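Long-range contact in Ispd/ispf bifunctional enzyme (Campylobacter jejuni, PDB 1W55), which makes 4-diphosphocytidyl-2-C-methyl-D-erythritol from CTP and methylerythritol phosphate, and cyclises its 2-phosphate derivative to methylerythritol cyclodiphosphate with release of CMP: residues Ser5-Ala10 / Val51-Asn56. Numbering follows the deposited sequence.
With C (cytidine-5'-monophosphate), chain D.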
ATOM      1  N   SER A   5       4.830  27.040 -29.398  1.00 47.79           N
ATOM      2  CA  SER A   5       5.641  27.434 -28.248  1.00 44.49           C
ATOM      3  C   SER A   5       4.800  27.328 -26.973  1.00 41.85           C
ATOM      4  O   SER A   5       3.599  27.086 -27.036  1.00 41.27           O
ATOM      5  CB  SER A   5       6.172  28.858 -28.419  1.00 45.10           C
ATOM      6  OG  SER A   5       7.049  28.951 -29.525  1.00 46.22           O
ATOM      7  N   LEU A   6       5.445  27.486 -25.819  1.00 39.47           N
ATOM      8  CA  LEU A   6       4.762  27.389 -24.535  1.00 38.14           C
ATOM      9  C   LEU A   6       5.033  28.635 -23.696  1.00 36.59           C
ATOM     10  O   LEU A   6       6.189  29.053 -23.557  1.00 33.97           O
ATOM     11  CB  LEU A   6       5.180  26.113 -23.778  1.00 38.03           C
ATOM     12  CG  LEU A   6       4.650  25.921 -22.342  1.00 39.61           C
ATOM     13  CD1 LEU A   6       3.144  25.698 -22.343  1.00 36.87           C
ATOM     14  CD2 LEU A   6       5.362  24.776 -21.595  1.00 37.39           C
ATOM     15  N   ILE A   7       3.961  29.240 -23.175  1.00 35.86           N
ATOM     16  CA  ILE A   7       4.087  30.299 -22.175  1.00 35.13           C
ATOM     17  C   ILE A   7       3.491  29.824 -20.856  1.00 35.30           C
ATOM     18  O   ILE A   7       2.293  29.514 -20.772  1.00 34.42           O
ATOM     19  CB  ILE A   7       3.410  31.618 -22.626  1.00 36.41           C
ATOM     20  CG1 ILE A   7       4.053  32.167 -23.911  1.00 36.68           C
ATOM     21  CG2 ILE A   7       3.466  32.656 -21.495  1.00 33.32           C
ATOM     22  CD1 ILE A   7       3.301  33.377 -24.510  1.00 36.92           C
ATOM     23  N   MET A   8       4.340  29.749 -19.832  1.00 35.01           N
ATOM     24  CA  MET A   8       3.894  29.430 -18.479  1.00 34.12           C
ATOM     25  C   MET A   8       3.705  30.729 -17.711  1.00 33.49           C
ATOM     26  O   MET A   8       4.624  31.540 -17.602  1.00 34.30           O
ATOM     27  CB  MET A   8       4.901  28.518 -17.760  1.00 34.00           C
ATOM     28  CG  MET A   8       5.114  27.146 -18.412  1.00 33.95           C
ATOM     29  SD  MET A   8       3.612  26.132 -18.563  1.00 44.92           S
ATOM     30  CE  MET A   8       3.161  25.907 -16.819  1.00 33.96           C
ATOM     31  N   LEU A   9       2.509  30.931 -17.181  1.00 33.11           N
ATOM     32  CA  LEU A   9       2.207  32.175 -16.483  1.00 34.02           C
ATOM     33  C   LEU A   9       2.442  31.997 -14.983  1.00 33.86           C
ATOM     34  O   LEU A   9       1.694  31.301 -14.326  1.00 34.82           O
ATOM     35  CB  LEU A   9       0.763  32.619 -16.786  1.00 31.35           C
ATOM     36  CG  LEU A   9       0.498  33.041 -18.244  1.00 32.64           C
ATOM     37  CD1 LEU A   9      -0.969  33.250 -18.479  1.00 26.84           C
ATOM     38  CD2 LEU A   9       1.276  34.316 -18.634  1.00 33.65           C
ATOM     39  N   ALA A  10       3.478  32.639 -14.456  1.00 35.20           N
ATOM     40  CA  ALA A  10       3.940  32.372 -13.095  1.00 36.84           C
ATOM     41  C   ALA A  10       4.299  33.641 -12.324  1.00 39.24           C
ATOM     42  O   ALA A  10       4.982  33.566 -11.300  1.00 39.28           O
ATOM     43  CB  ALA A  10       5.143  31.428 -13.131  1.00 35.61           C
ATOM     44  N   VAL A  51       8.552  29.989 -22.468  1.00 39.56           N
ATOM     45  CA  VAL A  51       8.636  31.250 -21.742  1.00 38.05           C
ATOM     46  C   VAL A  51       7.937  31.135 -20.391  1.00 37.03           C
ATOM     47  O   VAL A  51       6.868  30.538 -20.282  1.00 38.12           O
ATOM     48  CB  VAL A  51       8.057  32.429 -22.579  1.00 39.48           C
ATOM     49  CG1 VAL A  51       8.183  33.766 -21.828  1.00 37.56           C
ATOM     50  CG2 VAL A  51       8.761  32.516 -23.940  1.00 34.64           C
ATOM     51  N   VAL A  52       8.564  31.678 -19.360  1.00 36.32           N
ATOM     52  CA  VAL A  52       7.958  31.748 -18.035  1.00 35.00           C
ATOM     53  C   VAL A  52       7.905  33.208 -17.589  1.00 34.95           C
ATOM     54  O   VAL A  52       8.930  33.880 -17.532  1.00 32.91           O
ATOM     55  CB  VAL A  52       8.755  30.932 -16.983  1.00 34.80           C
ATOM     56  CG1 VAL A  52       8.067  30.982 -15.613  1.00 32.20           C
ATOM     57  CG2 VAL A  52       8.957  29.487 -17.434  1.00 33.19           C
ATOM     58  N   THR A  53       6.710  33.696 -17.273  1.00 34.56           N
ATOM     59  CA  THR A  53       6.601  35.037 -16.711  1.00 34.52           C
ATOM     60  C   THR A  53       6.851  34.949 -15.216  1.00 35.64           C
ATOM     61  O   THR A  53       6.427  33.994 -14.567  1.00 33.98           O
ATOM     62  CB  THR A  53       5.227  35.671 -16.993  1.00 33.55           C
ATOM     63  OG1 THR A  53       4.221  34.970 -16.254  1.00 34.48           O
ATOM     64  CG2 THR A  53       4.823  35.502 -18.452  1.00 31.24           C
ATOM     65  N   SER A  54       7.531  35.954 -14.673  1.00 36.81           N
ATOM     66  CA  SER A  54       8.046  35.857 -13.325  1.00 38.27           C
ATOM     67  C   SER A  54       8.141  37.220 -12.635  1.00 39.51           C
ATOM     68  O   SER A  54       8.385  38.230 -13.282  1.00 39.87           O
ATOM     69  CB  SER A  54       9.424  35.178 -13.356  1.00 36.95           C
ATOM     70  OG  SER A  54       9.917  34.985 -12.037  1.00 38.05           O
ATOM     71  N   SER A  55       7.938  37.217 -11.317  1.00 42.26           N
ATOM     72  CA  SER A  55       8.175  38.381 -10.459  1.00 45.56           C
ATOM     73  C   SER A  55       9.476  38.214  -9.683  1.00 48.17           C
ATOM     74  O   SER A  55       9.817  39.063  -8.854  1.00 52.01           O
ATOM     75  CB  SER A  55       7.035  38.554  -9.452  1.00 43.58           C
ATOM     76  OG  SER A  55       5.856  38.975 -10.100  1.00 47.05           O
ATOM     77  N   ASN A  56      10.175  37.106  -9.931  1.00 49.46           N
ATOM     78  CA  ASN A  56      11.430  36.771  -9.250  1.00 49.06           C
ATOM     79  C   ASN A  56      12.402  36.102 -10.220  1.00 47.41           C
ATOM     80  O   ASN A  56      12.799  34.943 -10.009  1.00 46.37           O
ATOM     81  CB  ASN A  56      11.188  35.820  -8.068  1.00 50.17           C
ATOM     82  CG  ASN A  56       9.966  36.184  -7.237  1.00 56.29           C
ATOM     83  OD1 ASN A  56      10.085  36.661  -6.107  1.00 60.83           O
ATOM     84  ND2 ASN A  56       8.781  35.922  -7.782  1.00 62.74           N
TER
HETATM   85  OP3   C D1373      -5.881  33.022 -11.284  1.00 52.52           O
HETATM   86  P     C D1373      -5.160  34.297 -11.650  1.00 49.00           P
HETATM   87  OP1   C D1373      -4.753  35.103 -10.443  1.00 49.18           O
HETATM   88  OP2   C D1373      -5.795  35.079 -12.777  0.33 44.61           O
HETATM   89  O5'   C D1373      -3.727  33.804 -12.200  1.00 47.45           O
HETATM   90  C5'   C D1373      -3.606  32.948 -13.326  1.00 43.04           C
HETATM   91  C4'   C D1373      -2.130  32.757 -13.680  1.00 43.15           C
HETATM   92  O4'   C D1373      -1.563  33.955 -14.225  1.00 43.71           O
HETATM   93  C3'   C D1373      -1.284  32.380 -12.480  1.00 41.09           C
HETATM   94  O3'   C D1373      -0.465  31.295 -12.877  1.00 40.05           O
HETATM   95  C2'   C D1373      -0.437  33.600 -12.190  1.00 39.82           C
HETATM   96  O2'   C D1373       0.845  33.276 -11.664  1.00 37.10           O
HETATM   97  C1'   C D1373      -0.341  34.263 -13.554  1.00 39.65           C
HETATM   98  N1    C D1373      -0.203  35.712 -13.419  1.00 40.05           N
HETATM   99  C2    C D1373       0.856  36.348 -14.090  1.00 35.81           C
HETATM  100  O2    C D1373       1.659  35.677 -14.792  1.00 34.29           O
HETATM  101  N3    C D1373       0.987  37.685 -13.965  1.00 37.75           N
HETATM  102  C4    C D1373       0.131  38.411 -13.197  1.00 43.18           C
HETATM  103  N4    C D1373       0.293  39.756 -13.082  1.00 45.18           N
HETATM  104  C5    C D1373      -0.918  37.793 -12.525  1.00 40.24           C
HETATM  105  C6    C D1373      -1.066  36.418 -12.657  1.00 42.53           C
HETATM  106  O   HOH W   1       7.065  34.880  -9.887  1.00 42.45           O
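The hydroxyl of T53 works in two directions: OG1 accepts the backbone N-H of A10 (N to OG1, 3.0 Å; N-H...O angle 159°) and donates to O2 of the cytosine of bound CMP. A chi1 of 68° sets OG1 between the backbone N and the carbonyl carbon of T53, from which it meets both partners. The same A10 N-H makes a weak, bent bond to T53 O. CG2 of T53, anti to the carbonyl carbon, meets CD2 of L9 (3.7 Å), the two side chains crossing at a slant, while L9 O accepts from the ribose O3' at 2.6 Å. Behind this end the two strands run parallel: M8 N donates to V51 O at 2.7 Å, M8 O accepts from T53 N, and V51 N donates to L6 O. These are neighbouring strands of the parallel part of the cytidylyltransferase sheet, with strand 91-96 flanking strand 4-9 on its other side, and the nucleotide sits at their C-terminal ends, as in Rossmann-like folds. I7 and V51 lie on the T53 face, under helix 76-84. On the other, M8 CB lies beside V52 CG2 (4.2 Å), and the bent M8 chain leads away to helix 33-42. A10 CB lies near V52 CG1 (3.9 Å) and closer still to T53 O (3.2 Å). Beyond the strands one water joins the segments, donating to A10 O at 2.8 Å and accepting from S55 N and N56 ND2; Q24 also donates to A10 O.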